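Local coordinates for Peptide/nickel transport system substrate-binding protein (Listeria monocytogenes serotype 1/2a, PDB 5KZT) that binds peptides and, as a solute-binding protein of the OppA type, probably delivers them to a membrane transporter for uptake into the cell, at residues D96-W101 / Y144-T149; P26-T31 / N40-T45; I78-D83 / V92-Y97; Y115-I120 / E134-K139. All coordinates share one frame; numbering follows the deposited sequence.

Contact 1. Residues D96-W101 / Y144-T149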
loop_
_atom_site.group_PDB
_atom_site.type_symbol
_atom_site.label_atom_id
_atom_site.label_comp_id
_atom_site.label_asym_id
_atom_site.label_seq_id
_atom_site.Cartn_x
_atom_site.Cartn_y
_atom_site.Cartn_z
ATOM N N ASP A 96 -9.558 -10.237 21.524
ATOM C CA ASP A 96 -8.713 -10.380 20.347
ATOM C C ASP A 96 -8.404 -9.031 19.711
ATOM O O ASP A 96 -7.331 -8.843 19.138
ATOM C CB ASP A 96 -9.389 -11.250 19.292
ATOM C CG ASP A 96 -9.712 -12.639 19.773
ATOM O OD1 ASP A 96 -9.100 -13.152 20.722
ATOM O OD2 ASP A 96 -10.605 -13.253 19.152
ATOM N N TYR A 97 -9.360 -8.104 19.789
ATOM C CA TYR A 97 -9.137 -6.758 19.277
ATOM C C TYR A 97 -8.250 -5.963 20.214
ATOM O O TYR A 97 -7.330 -5.261 19.765
ATOM C CB TYR A 97 -10.439 -6.006 19.069
ATOM C CG TYR A 97 -11.290 -6.547 17.966
ATOM C CD1 TYR A 97 -12.189 -7.578 18.209
ATOM C CD2 TYR A 97 -11.225 -6.021 16.686
ATOM C CE1 TYR A 97 -12.985 -8.088 17.184
ATOM C CE2 TYR A 97 -12.017 -6.523 15.662
ATOM C CZ TYR A 97 -12.903 -7.543 15.932
ATOM O OH TYR A 97 -13.717 -8.052 14.969
ATOM N N VAL A 98 -8.510 -6.076 21.509
ATOM C CA VAL A 98 -7.681 -5.399 22.492
ATOM C C VAL A 98 -6.235 -5.864 22.338
ATOM O O VAL A 98 -5.309 -5.045 22.248
ATOM C CB VAL A 98 -8.177 -5.631 23.932
ATOM C CG1 VAL A 98 -7.196 -5.075 24.959
ATOM C CG2 VAL A 98 -9.529 -4.978 24.128
ATOM N N TYR A 99 -6.047 -7.174 22.292
ATOM C CA TYR A 99 -4.710 -7.728 22.103
ATOM C C TYR A 99 -4.026 -7.181 20.849
ATOM O O TYR A 99 -2.900 -6.722 20.926
ATOM C CB TYR A 99 -4.751 -9.256 22.067
ATOM C CG TYR A 99 -3.450 -9.845 21.600
ATOM C CD1 TYR A 99 -2.296 -9.793 22.408
ATOM C CD2 TYR A 99 -3.344 -10.402 20.343
ATOM C CE1 TYR A 99 -1.094 -10.312 21.965
ATOM C CE2 TYR A 99 -2.146 -10.921 19.891
ATOM C CZ TYR A 99 -1.028 -10.872 20.701
ATOM O OH TYR A 99 0.154 -11.388 20.213
ATOM N N SER A 100 -4.698 -7.226 19.702
ATOM C CA SER A 100 -4.029 -6.852 18.444
ATOM C C SER A 100 -3.765 -5.350 18.298
ATOM O O SER A 100 -2.756 -4.960 17.731
ATOM C CB SER A 100 -4.768 -7.368 17.222
ATOM O OG SER A 100 -5.964 -6.668 17.029
ATOM N N TRP A 101 -4.655 -4.507 18.784
ATOM C CA TRP A 101 -4.393 -3.071 18.729
ATOM C C TRP A 101 -3.236 -2.717 19.686
ATOM O O TRP A 101 -2.355 -1.930 19.328
ATOM C CB TRP A 101 -5.631 -2.280 19.060
ATOM C CG TRP A 101 -6.744 -2.387 18.074
ATOM C CD1 TRP A 101 -6.989 -3.387 17.170
ATOM C CD2 TRP A 101 -7.805 -1.463 17.941
ATOM N NE1 TRP A 101 -8.159 -3.135 16.480
ATOM C CE2 TRP A 101 -8.677 -1.952 16.935
ATOM C CE3 TRP A 101 -8.092 -0.239 18.547
ATOM C CZ2 TRP A 101 -9.836 -1.258 16.543
ATOM C CZ3 TRP A 101 -9.256 0.440 18.163
ATOM C CH2 TRP A 101 -10.099 -0.075 17.174
ATOM N N TYR A 144 -18.068 -9.714 24.110
ATOM C CA TYR A 144 -18.607 -9.328 22.797
ATOM C C TYR A 144 -18.948 -7.835 22.656
ATOM O O TYR A 144 -19.755 -7.467 21.812
ATOM C CB TYR A 144 -19.805 -10.234 22.466
ATOM C CG TYR A 144 -19.348 -11.673 22.379
ATOM C CD1 TYR A 144 -18.784 -12.175 21.197
ATOM C CD2 TYR A 144 -19.397 -12.516 23.503
ATOM C CE1 TYR A 144 -18.313 -13.480 21.125
ATOM C CE2 TYR A 144 -18.925 -13.825 23.441
ATOM C CZ TYR A 144 -18.385 -14.300 22.257
ATOM O OH TYR A 144 -17.923 -15.597 22.200
ATOM N N THR A 145 -18.318 -6.980 23.465
ATOM C CA THR A 145 -18.525 -5.528 23.395
ATOM C C THR A 145 -17.204 -4.778 23.566
ATOM O O THR A 145 -16.465 -5.028 24.531
ATOM C CB THR A 145 -19.510 -5.048 24.481
ATOM O OG1 THR A 145 -20.724 -5.791 24.363
ATOM C CG2 THR A 145 -19.813 -3.519 24.358
ATOM N N LEU A 146 -16.923 -3.873 22.622
ATOM C CA LEU A 146 -15.782 -2.955 22.708
ATOM C C LEU A 146 -16.244 -1.537 22.974
ATOM O O LEU A 146 -17.312 -1.102 22.493
ATOM C CB LEU A 146 -14.987 -2.933 21.405
ATOM C CG LEU A 146 -14.218 -4.179 21.014
ATOM C CD1 LEU A 146 -13.788 -4.068 19.569
ATOM C CD2 LEU A 146 -13.025 -4.409 21.936
ATOM N N GLU A 147 -15.429 -0.812 23.744
ATOM C CA GLU A 147 -15.503 0.622 23.785
ATOM C C GLU A 147 -14.187 1.159 23.230
ATOM O O GLU A 147 -13.131 0.924 23.823
ATOM C CB GLU A 147 -15.719 1.146 25.191
ATOM C CG GLU A 147 -16.060 2.631 25.199
ATOM C CD GLU A 147 -15.978 3.254 26.573
ATOM O OE1 GLU A 147 -14.836 3.474 27.086
ATOM O OE2 GLU A 147 -17.052 3.546 27.142
ATOM N N VAL A 148 -14.276 1.868 22.102
ATOM C CA VAL A 148 -13.110 2.510 21.456
ATOM C C VAL A 148 -13.214 4.009 21.668
ATOM O O VAL A 148 -14.244 4.621 21.363
ATOM C CB VAL A 148 -13.071 2.190 19.945
ATOM C CG1 VAL A 148 -11.967 2.976 19.229
ATOM C CG2 VAL A 148 -12.906 0.684 19.722
ATOM N N THR A 149 -12.147 4.602 22.189
ATOM C CA THR A 149 -12.096 6.037 22.418
ATOM C C THR A 149 -11.058 6.610 21.456
ATOM O O THR A 149 -9.897 6.163 21.425
ATOM C CB THR A 149 -11.752 6.370 23.897
ATOM O OG1 THR A 149 -12.724 5.785 24.767
ATOM C CG2 THR A 149 -11.777 7.875 24.139
#
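Leu-146 and Val-148, alternate residues of strand 145-149, reach from one face of a four-stranded antiparallel sheet to Tyr-97, Val-98 and Trp-101 of helix 94-105, a helix-on-sheet packing. Within these segments the helix and strand axes approach to 10.1 Å and run at 36° to each other. No hydrogen bond crosses between them, and the contact is apolar throughout.

Aliphatic contacts gather round the fork of Leu-146. Its CD2 methyl lies 4.2 Å from Val-98 CG2, the two side chains sliding past one another in opposite directions. CD2 also lies 4.2 Å from Tyr-97 CB.

The aromatic contacts come from residues one helical turn apart. CD1 of Leu-146 meets the root of the Tyr-97 side chain, with CG at 3.9 Å, and the two side chains cross at about a right angle. Trp-101 offers the far end of its benzo ring to both methyls of Val-148. The sheet neighbour Ile-138 touches Tyr-97, Val-98, Trp-101 and Leu-146, so the neighbouring strand 138-140 shares in the same apolar layer.

The polar end of Trp-101 is used elsewhere, its NE1 bonding to Phe-166 O, which fixes the indole while leaving its carbon rim for the strand. Val-148 has CG1 anti to the backbone N (chi1 173°) and CG2 beside that N, which turns both methyls to the indole: CG1 meets Trp-101 CZ3 at 3.9 Å near the indole plane, and CG2 meets Trp-101 CH2 at 3.9 Å.

Contact 2. Residues P26-T31 / N40-T45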
loop_
_atom_site.group_PDB
_atom_site.type_symbol
_atom_site.label_atom_id
_atom_site.label_comp_id
_atom_site.label_asym_id
_atom_site.label_seq_id
_atom_site.Cartn_x
_atom_site.Cartn_y
_atom_site.Cartn_z
ATOM N N PRO A 26 5.654 -10.489 0.949
ATOM C CA PRO A 26 6.647 -9.976 1.896
ATOM C C PRO A 26 6.292 -10.245 3.349
ATOM O O PRO A 26 7.196 -10.524 4.157
ATOM C CB PRO A 26 6.669 -8.460 1.603
ATOM C CG PRO A 26 6.154 -8.368 0.204
ATOM C CD PRO A 26 5.045 -9.369 0.219
ATOM N N SER A 27 4.998 -10.185 3.663
ATOM C CA SER A 27 4.508 -10.429 5.023
ATOM C C SER A 27 3.056 -10.815 4.960
ATOM O O SER A 27 2.304 -10.243 4.178
ATOM C CB SER A 27 4.637 -9.166 5.879
ATOM O OG SER A 27 4.025 -9.319 7.150
ATOM N N ALA A 28 2.659 -11.762 5.807
ATOM C CA ALA A 28 1.248 -12.043 6.001
ATOM C C ALA A 28 0.850 -11.870 7.462
ATOM O O ALA A 28 -0.140 -12.432 7.901
ATOM C CB ALA A 28 0.916 -13.440 5.514
ATOM N N ASP A 29 1.619 -11.081 8.202
ATOM C CA ASP A 29 1.288 -10.731 9.578
ATOM C C ASP A 29 0.396 -9.501 9.491
ATOM O O ASP A 29 0.858 -8.456 9.053
ATOM C CB ASP A 29 2.599 -10.450 10.347
ATOM C CG ASP A 29 2.374 -10.134 11.838
ATOM O OD1 ASP A 29 1.447 -9.356 12.133
ATOM O OD2 ASP A 29 3.145 -10.641 12.701
ATOM N N SER A 30 -0.874 -9.610 9.907
ATOM C CA SER A 30 -1.818 -8.499 9.722
ATOM C C SER A 30 -1.406 -7.220 10.467
ATOM O O SER A 30 -1.790 -6.131 10.055
ATOM C CB SER A 30 -3.258 -8.878 10.081
ATOM O OG SER A 30 -3.372 -9.331 11.415
ATOM N N THR A 31 -0.628 -7.350 11.541
ATOM C CA THR A 31 -0.114 -6.178 12.233
ATOM C C THR A 31 1.049 -5.515 11.500
ATOM O O THR A 31 1.112 -4.292 11.417
ATOM C CB THR A 31 0.335 -6.527 13.658
ATOM O OG1 THR A 31 -0.732 -7.186 14.344
ATOM C CG2 THR A 31 0.712 -5.264 14.421
ATOM N N ASN A 40 -3.369 -7.679 0.672
ATOM C CA ASN A 40 -4.414 -8.345 -0.125
ATOM C C ASN A 40 -4.638 -9.783 0.351
ATOM O O ASN A 40 -5.778 -10.197 0.468
ATOM C CB ASN A 40 -4.058 -8.328 -1.599
ATOM C CG ASN A 40 -5.200 -8.810 -2.480
ATOM O OD1 ASN A 40 -6.277 -8.208 -2.508
ATOM N ND2 ASN A 40 -4.976 -9.914 -3.179
ATOM N N VAL A 41 -3.569 -10.513 0.673
ATOM C CA VAL A 41 -3.709 -11.880 1.245
ATOM C C VAL A 41 -4.524 -11.868 2.545
ATOM O O VAL A 41 -5.552 -12.549 2.648
ATOM C CB VAL A 41 -2.338 -12.562 1.491
ATOM C CG1 VAL A 41 -2.482 -13.877 2.263
ATOM C CG2 VAL A 41 -1.638 -12.831 0.171
ATOM N N VAL A 42 -4.086 -11.089 3.529
ATOM C CA VAL A 42 -4.785 -11.074 4.809
ATOM C C VAL A 42 -6.221 -10.535 4.701
ATOM O O VAL A 42 -7.080 -10.893 5.521
ATOM C CB VAL A 42 -4.016 -10.356 5.948
ATOM C CG1 VAL A 42 -2.672 -11.014 6.177
ATOM C CG2 VAL A 42 -3.875 -8.878 5.691
ATOM N N ASN A 43 -6.511 -9.703 3.698
ATOM C CA ASN A 43 -7.901 -9.284 3.481
ATOM C C ASN A 43 -8.874 -10.413 3.103
ATOM O O ASN A 43 -10.082 -10.296 3.340
ATOM C CB ASN A 43 -8.008 -8.186 2.439
ATOM C CG ASN A 43 -9.332 -7.457 2.520
ATOM O OD1 ASN A 43 -9.724 -6.992 3.595
ATOM N ND2 ASN A 43 -10.050 -7.371 1.402
ATOM N N GLN A 44 -8.361 -11.492 2.526
ATOM C CA GLN A 44 -9.199 -12.645 2.175
ATOM C C GLN A 44 -9.372 -13.622 3.337
ATOM O O GLN A 44 -10.383 -14.337 3.414
ATOM C CB GLN A 44 -8.608 -13.416 0.999
ATOM C CG GLN A 44 -8.022 -12.570 -0.120
ATOM C CD GLN A 44 -8.931 -11.452 -0.601
ATOM O OE1 GLN A 44 -10.146 -11.610 -0.696
ATOM N NE2 GLN A 44 -8.337 -10.324 -0.945
ATOM N N THR A 45 -8.349 -13.683 4.189
ATOM C CA THR A 45 -8.227 -14.715 5.221
ATOM C C THR A 45 -8.623 -14.226 6.608
ATOM O O THR A 45 -8.827 -15.023 7.521
ATOM C CB THR A 45 -6.793 -15.275 5.254
ATOM O OG1 THR A 45 -5.869 -14.260 5.608
ATOM C CG2 THR A 45 -6.383 -15.786 3.901
#
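Val-42 of helix 36-45 packs against Ala-28 and Ser-30 in a loop shaped by two successive turns, an ST turn at Ser-27 and an Asx turn at Asp-29. Val-42 is the centre of the contact. Its CG1 methyl, beside the backbone N and anti to the carbonyl carbon (chi1 -59°), projects to the loop backbone and lies 3.4 Å from Ala-28 O.

Ala-28 presents both this carbonyl and its methyl to the same valine branch, with CB 4.4 Å from Val-42 CG1. Ser-30 CB faces the other branch, 4.4 Å from Val-42 CG2. The valine fork thus spans Ala-28 and Ser-30, and all three residues are buried.

The turns hold the loop in this shape. Ser-27 OG accepts from Asp-29 N at 3.2 Å, and Asp-29 OD1 accepts from Thr-31 N at 2.9 Å through a bent N-H...O. The Asp-29 side chain sets out away from the helix, and its OD2 forms a salt bridge with Arg-103, which ties the loop to helix 94-105.

On the helix, Asn-40, Asn-43 and Gln-44 bond to Tyr-519, joining it to a distant part of the chain. Gln-44 also folds back on its own helix: NE2 donates to Asn-40 O at 2.9 Å, tilted 27° from the carbonyl plane.

Contact 3. Residues I78-D83 / V92-Y97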
loop_
_atom_site.group_PDB
_atom_site.type_symbol
_atom_site.label_atom_id
_atom_site.label_comp_id
_atom_site.label_asym_id
_atom_site.label_seq_id
_atom_site.Cartn_x
_atom_site.Cartn_y
_atom_site.Cartn_z
ATOM N N ILE A 78 -19.255 -0.751 20.562
ATOM C CA ILE A 78 -19.397 -1.656 19.415
ATOM C C ILE A 78 -19.709 -3.064 19.883
ATOM O O ILE A 78 -18.944 -3.630 20.645
ATOM C CB ILE A 78 -18.107 -1.699 18.583
ATOM C CG1 ILE A 78 -17.754 -0.287 18.074
ATOM C CG2 ILE A 78 -18.255 -2.645 17.397
ATOM C CD1 ILE A 78 -16.366 -0.148 17.491
ATOM N N LYS A 79 -20.830 -3.613 19.433
ATOM C CA LYS A 79 -21.213 -4.980 19.738
ATOM C C LYS A 79 -20.616 -5.862 18.658
ATOM O O LYS A 79 -20.652 -5.512 17.489
ATOM C CB LYS A 79 -22.736 -5.131 19.793
ATOM C CG LYS A 79 -23.341 -4.320 20.924
ATOM C CD LYS A 79 -24.848 -4.397 20.951
ATOM C CE LYS A 79 -25.338 -5.772 21.352
ATOM N NZ LYS A 79 -26.468 -5.619 22.300
ATOM N N LEU A 80 -20.063 -6.997 19.069
ATOM C CA LEU A 80 -19.391 -7.921 18.159
ATOM C C LEU A 80 -20.285 -9.102 17.810
ATOM O O LEU A 80 -21.144 -9.482 18.592
ATOM C CB LEU A 80 -18.112 -8.434 18.799
ATOM C CG LEU A 80 -17.100 -7.372 19.202
ATOM C CD1 LEU A 80 -15.905 -8.030 19.875
ATOM C CD2 LEU A 80 -16.677 -6.573 17.977
ATOM N N ARG A 81 -20.054 -9.695 16.637
ATOM C CA ARG A 81 -20.777 -10.903 16.241
ATOM C C ARG A 81 -20.520 -12.028 17.246
ATOM O O ARG A 81 -19.381 -12.325 17.574
ATOM C CB ARG A 81 -20.347 -11.360 14.841
ATOM C CG ARG A 81 -20.797 -10.443 13.717
ATOM C CD ARG A 81 -20.847 -11.197 12.404
ATOM N NE ARG A 81 -21.996 -12.091 12.384
ATOM C CZ ARG A 81 -23.206 -11.780 11.911
ATOM N NH1 ARG A 81 -23.463 -10.580 11.377
ATOM N NH2 ARG A 81 -24.170 -12.704 11.940
ATOM N N GLU A 82 -21.572 -12.659 17.724
ATOM C CA GLU A 82 -21.428 -13.786 18.639
ATOM C C GLU A 82 -21.292 -15.123 17.934
ATOM O O GLU A 82 -21.098 -16.145 18.599
ATOM C CB GLU A 82 -22.579 -13.783 19.635
ATOM C CG GLU A 82 -22.567 -12.451 20.382
ATOM C CD GLU A 82 -23.534 -12.334 21.521
ATOM O OE1 GLU A 82 -23.656 -11.186 22.006
ATOM O OE2 GLU A 82 -24.129 -13.352 21.944
ATOM N N ASP A 83 -21.380 -15.117 16.601
ATOM C CA ASP A 83 -21.193 -16.330 15.788
ATOM C C ASP A 83 -19.859 -16.364 15.015
ATOM O O ASP A 83 -19.630 -17.279 14.237
ATOM C CB ASP A 83 -22.385 -16.510 14.838
ATOM C CG ASP A 83 -22.470 -15.429 13.770
ATOM O OD1 ASP A 83 -21.647 -14.493 13.756
ATOM O OD2 ASP A 83 -23.382 -15.512 12.924
ATOM N N VAL A 92 -14.256 -15.521 18.259
ATOM C CA VAL A 92 -13.640 -14.211 18.097
ATOM C C VAL A 92 -14.305 -13.306 19.133
ATOM O O VAL A 92 -15.541 -13.154 19.144
ATOM C CB VAL A 92 -13.803 -13.641 16.677
ATOM C CG1 VAL A 92 -13.158 -12.253 16.566
ATOM C CG2 VAL A 92 -13.230 -14.613 15.631
ATOM N N THR A 93 -13.498 -12.764 20.041
ATOM C CA THR A 93 -14.020 -11.979 21.170
ATOM C C THR A 93 -13.378 -10.594 21.197
ATOM O O THR A 93 -12.407 -10.332 20.467
ATOM C CB THR A 93 -13.736 -12.662 22.522
ATOM O OG1 THR A 93 -12.351 -12.535 22.834
ATOM C CG2 THR A 93 -14.140 -14.123 22.510
ATOM N N ALA A 94 -13.891 -9.730 22.078
ATOM C CA ALA A 94 -13.355 -8.377 22.259
ATOM C C ALA A 94 -11.890 -8.399 22.640
ATOM O O ALA A 94 -11.158 -7.488 22.278
ATOM C CB ALA A 94 -14.149 -7.628 23.318
ATOM N N ASN A 95 -11.477 -9.440 23.364
ATOM C CA ASN A 95 -10.084 -9.582 23.806
ATOM C C ASN A 95 -9.100 -9.692 22.648
ATOM O O ASN A 95 -7.953 -9.272 22.768
ATOM C CB ASN A 95 -9.944 -10.767 24.744
ATOM C CG ASN A 95 -10.800 -10.610 25.979
ATOM O OD1 ASN A 95 -10.837 -9.545 26.577
ATOM N ND2 ASN A 95 -11.541 -11.651 26.333
ATOM N N ASP A 96 -9.558 -10.237 21.524
ATOM C CA ASP A 96 -8.713 -10.380 20.347
ATOM C C ASP A 96 -8.404 -9.031 19.711
ATOM O O ASP A 96 -7.331 -8.843 19.138
ATOM C CB ASP A 96 -9.389 -11.250 19.292
ATOM C CG ASP A 96 -9.712 -12.639 19.773
ATOM O OD1 ASP A 96 -9.100 -13.152 20.722
ATOM O OD2 ASP A 96 -10.605 -13.253 19.152
ATOM N N TYR A 97 -9.360 -8.104 19.789
ATOM C CA TYR A 97 -9.137 -6.758 19.277
ATOM C C TYR A 97 -8.250 -5.963 20.214
ATOM O O TYR A 97 -7.330 -5.261 19.765
ATOM C CB TYR A 97 -10.439 -6.006 19.069
ATOM C CG TYR A 97 -11.290 -6.547 17.966
ATOM C CD1 TYR A 97 -12.189 -7.578 18.209
ATOM C CD2 TYR A 97 -11.225 -6.021 16.686
ATOM C CE1 TYR A 97 -12.985 -8.088 17.184
ATOM C CE2 TYR A 97 -12.017 -6.523 15.662
ATOM C CZ TYR A 97 -12.903 -7.543 15.932
ATOM O OH TYR A 97 -13.717 -8.052 14.969
HETATM O O HOH W 1 -16.733 -11.458 17.531
#
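The phenol ring of Tyr-97 is met obliquely by Leu-80, whose CD1 is 4.0 Å from CE1 of the ring and whose CD2 stands almost as near to the same atom. The two side chains slide past each other in opposite directions. The other flat group, the guanidinium of Arg-81, holds the Asp-83 carboxylate in plane at its edge. This is a side-on salt bridge: NE donates to Asp-83 OD1 at 2.8 Å through the syn lone pair, while NH2 donates to OD2, 27° out of the carboxylate plane. Trp-215 adds a cation-pi contact to Arg-81, a second partner for the charge, and the arginine end leads away from the helix.

Leu-80 accounts for about half of the buried surface. With CG beside its backbone N (chi1 -58°), its CD1 is brought against the opening of helix 94-105, 3.4 Å from Ala-94 N and 3.9 Å from Ala-94 CB. That helix start is a capping box formed by Thr-93 and Asp-96. Thr-93 N donates to Asp-96 OD2 at 3.1 Å, from well above the carboxylate plane (63°), and Thr-93 OG1 at the N-cap accepts a weak bond from Asn-95 N. Asp-96 OD2 also receives Trp-86 NE1, so one oxygen serves both the helix start and the preceding loop.

No hydrogen bond joins the segments directly; a water links the backbones. It donates to Arg-81 O at 2.8 Å and to Val-92 O at 2.6 Å, bridging two carbonyls that cannot bond to each other.

Contact 4. Residues Y115-I120 / E134-K139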
loop_
_atom_site.group_PDB
_atom_site.type_symbol
_atom_site.label_atom_id
_atom_site.label_comp_id
_atom_site.label_asym_id
_atom_site.label_seq_id
_atom_site.Cartn_x
_atom_site.Cartn_y
_atom_site.Cartn_z
ATOM N N TYR A 115 1.572 4.219 13.411
ATOM C CA TYR A 115 1.140 5.618 13.330
ATOM C C TYR A 115 -0.369 5.800 13.027
ATOM O O TYR A 115 -0.941 6.812 13.400
ATOM C CB TYR A 115 2.000 6.405 12.337
ATOM C CG TYR A 115 1.811 6.067 10.870
ATOM C CD1 TYR A 115 0.864 6.741 10.093
ATOM C CD2 TYR A 115 2.599 5.107 10.244
ATOM C CE1 TYR A 115 0.694 6.433 8.745
ATOM C CE2 TYR A 115 2.468 4.827 8.890
ATOM C CZ TYR A 115 1.497 5.487 8.149
ATOM O OH TYR A 115 1.343 5.224 6.812
ATOM N N LEU A 116 -1.011 4.816 12.402
ATOM C CA LEU A 116 -2.451 4.890 12.150
ATOM C C LEU A 116 -3.243 4.942 13.452
ATOM O O LEU A 116 -4.361 5.473 13.496
ATOM C CB LEU A 116 -2.935 3.692 11.328
ATOM C CG LEU A 116 -2.425 3.586 9.891
ATOM C CD1 LEU A 116 -2.972 2.336 9.240
ATOM C CD2 LEU A 116 -2.782 4.813 9.079
ATOM N N PHE A 117 -2.658 4.398 14.517
ATOM C CA PHE A 117 -3.303 4.397 15.819
ATOM C C PHE A 117 -3.230 5.739 16.558
ATOM O O PHE A 117 -3.771 5.854 17.656
ATOM C CB PHE A 117 -2.755 3.247 16.689
ATOM C CG PHE A 117 -3.187 1.910 16.216
ATOM C CD1 PHE A 117 -2.599 1.311 15.108
ATOM C CD2 PHE A 117 -4.235 1.265 16.835
ATOM C CE1 PHE A 117 -3.046 0.089 14.639
ATOM C CE2 PHE A 117 -4.666 0.040 16.391
ATOM C CZ PHE A 117 -4.077 -0.549 15.294
ATOM N N ASP A 118 -2.625 6.751 15.945
ATOM C CA ASP A 118 -2.774 8.149 16.391
ATOM C C ASP A 118 -4.242 8.561 16.528
ATOM O O ASP A 118 -4.554 9.431 17.315
ATOM C CB ASP A 118 -2.133 9.116 15.391
ATOM C CG ASP A 118 -0.629 9.183 15.492
ATOM O OD1 ASP A 118 -0.020 8.596 16.430
ATOM O OD2 ASP A 118 -0.034 9.885 14.615
ATOM N N ALA A 119 -5.105 7.968 15.702
ATOM C CA ALA A 119 -6.558 8.143 15.789
ATOM C C ALA A 119 -7.172 7.629 17.101
ATOM O O ALA A 119 -8.239 8.091 17.473
ATOM C CB ALA A 119 -7.230 7.450 14.615
ATOM N N ILE A 120 -6.501 6.675 17.776
ATOM C CA ILE A 120 -6.992 6.049 19.013
ATOM C C ILE A 120 -6.346 6.750 20.209
ATOM O O ILE A 120 -5.170 7.120 20.167
ATOM C CB ILE A 120 -6.690 4.522 19.032
ATOM C CG1 ILE A 120 -7.144 3.844 17.724
ATOM C CG2 ILE A 120 -7.342 3.837 20.228
ATOM C CD1 ILE A 120 -8.568 4.126 17.297
ATOM N N GLU A 134 -1.164 -1.017 27.361
ATOM C CA GLU A 134 -2.462 -1.198 28.036
ATOM C C GLU A 134 -3.295 0.099 28.218
ATOM O O GLU A 134 -4.473 0.031 28.507
ATOM C CB GLU A 134 -2.291 -1.913 29.381
ATOM C CG GLU A 134 -1.611 -1.109 30.478
ATOM C CD GLU A 134 -1.190 -1.968 31.662
ATOM O OE1 GLU A 134 -1.339 -1.504 32.813
ATOM O OE2 GLU A 134 -0.717 -3.108 31.453
ATOM N N GLU A 135 -2.686 1.266 28.031
ATOM C CA GLU A 135 -3.402 2.525 28.124
ATOM C C GLU A 135 -4.159 2.900 26.851
ATOM O O GLU A 135 -4.863 3.895 26.841
ATOM C CB GLU A 135 -2.442 3.642 28.563
ATOM C CG GLU A 135 -1.806 3.341 29.928
ATOM C CD GLU A 135 -0.831 4.406 30.376
ATOM O OE1 GLU A 135 -1.275 5.545 30.640
ATOM O OE2 GLU A 135 0.394 4.119 30.476
ATOM N N LEU A 136 -4.018 2.112 25.784
ATOM C CA LEU A 136 -4.655 2.407 24.508
ATOM C C LEU A 136 -6.169 2.478 24.672
ATOM O O LEU A 136 -6.747 1.712 25.462
ATOM C CB LEU A 136 -4.300 1.320 23.482
ATOM C CG LEU A 136 -4.736 1.589 22.025
ATOM C CD1 LEU A 136 -4.052 2.833 21.442
ATOM C CD2 LEU A 136 -4.454 0.383 21.143
ATOM N N GLY A 137 -6.797 3.390 23.944
ATOM C CA GLY A 137 -8.224 3.610 24.022
ATOM C C GLY A 137 -9.095 2.547 23.393
ATOM O O GLY A 137 -9.951 2.858 22.575
ATOM N N ILE A 138 -8.874 1.290 23.766
ATOM C CA ILE A 138 -9.785 0.193 23.442
ATOM C C ILE A 138 -9.926 -0.676 24.686
ATOM O O ILE A 138 -8.920 -1.038 25.298
ATOM C CB ILE A 138 -9.316 -0.620 22.206
ATOM C CG1 ILE A 138 -10.336 -1.722 21.884
ATOM C CG2 ILE A 138 -7.880 -1.169 22.385
ATOM C CD1 ILE A 138 -10.107 -2.409 20.541
ATOM N N LYS A 139 -11.175 -0.971 25.046
ATOM C CA LYS A 139 -11.570 -1.725 26.233
ATOM C C LYS A 139 -12.519 -2.838 25.827
ATOM O O LYS A 139 -13.443 -2.601 25.039
ATOM C CB LYS A 139 -12.395 -0.838 27.172
ATOM C CG LYS A 139 -11.705 -0.226 28.358
ATOM C CD LYS A 139 -12.721 0.610 29.135
ATOM C CE LYS A 139 -12.099 1.434 30.260
ATOM N NZ LYS A 139 -11.041 2.354 29.743
#
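Gly-137 O, against which the CG2 methyl of Ile-120 rests at 3.6 Å, accepts a backbone hydrogen bond from Thr-149 N in the neighbouring strand 145-149. Gly-137 also shares a backbone hydrogen bond with Lys-121, so Gly-137 is tied both to the sheet and to the chain just after Ile-120.

The side chains meet without polar help. Ile-120 CG2 is also 3.6 Å from Leu-136 CD1, the pair crossing obliquely. This branch stands anti to the backbone N, whereas the longer CG1 arm lies beside that N and leads off from the contact; Ile-120 also touches Val-148 of the sheet. Leu-136 has CG anti to its own N (chi1 -172°), which carries the fork across to the loop. Its second methyl, CD2, comes obliquely to the ring of Phe-117, 4.4 Å from CD2 of that ring.

Phe-117 is itself locked among aromatic groups, stacked with Phe-166 and edge-to-face with Trp-101, while Leu-136 touches the same Trp-101, on helix 94-105. Ile-120 is set at the end of the 3-10 segment by its N, which donates to Phe-117 O at 2.9 Å.

In segment 134-139 a weak Ile-138 N to Leu-136 O bond closes the inverse gamma turn centred on Gly-137. The arrangement is thus the end of a 3-10 segment and the residue after it, packed against an inverse gamma turn that leads into the outermost strand of an antiparallel sheet.

Contacts 1, 3 and 4 belong to one layer of the fold. Helix 94-105 serves contacts 1 and 3, whose centres lie 8 Å apart, and strands 75-79, 145-149 and 138-140, adjacent in that order in an antiparallel sheet, carry contacts 3, 1 and 4. The centre of contact 4 is about 10 Å from that of contact 1 and about 17 Å from that of contact 3, and its segments fall between the two of contact 1 in sequence. The three therefore fasten the helix and its following loop along one sheet. Contact 2 comes first in the chain and stands apart, about 20 Å from the others between centres and nearer the middle of the protein.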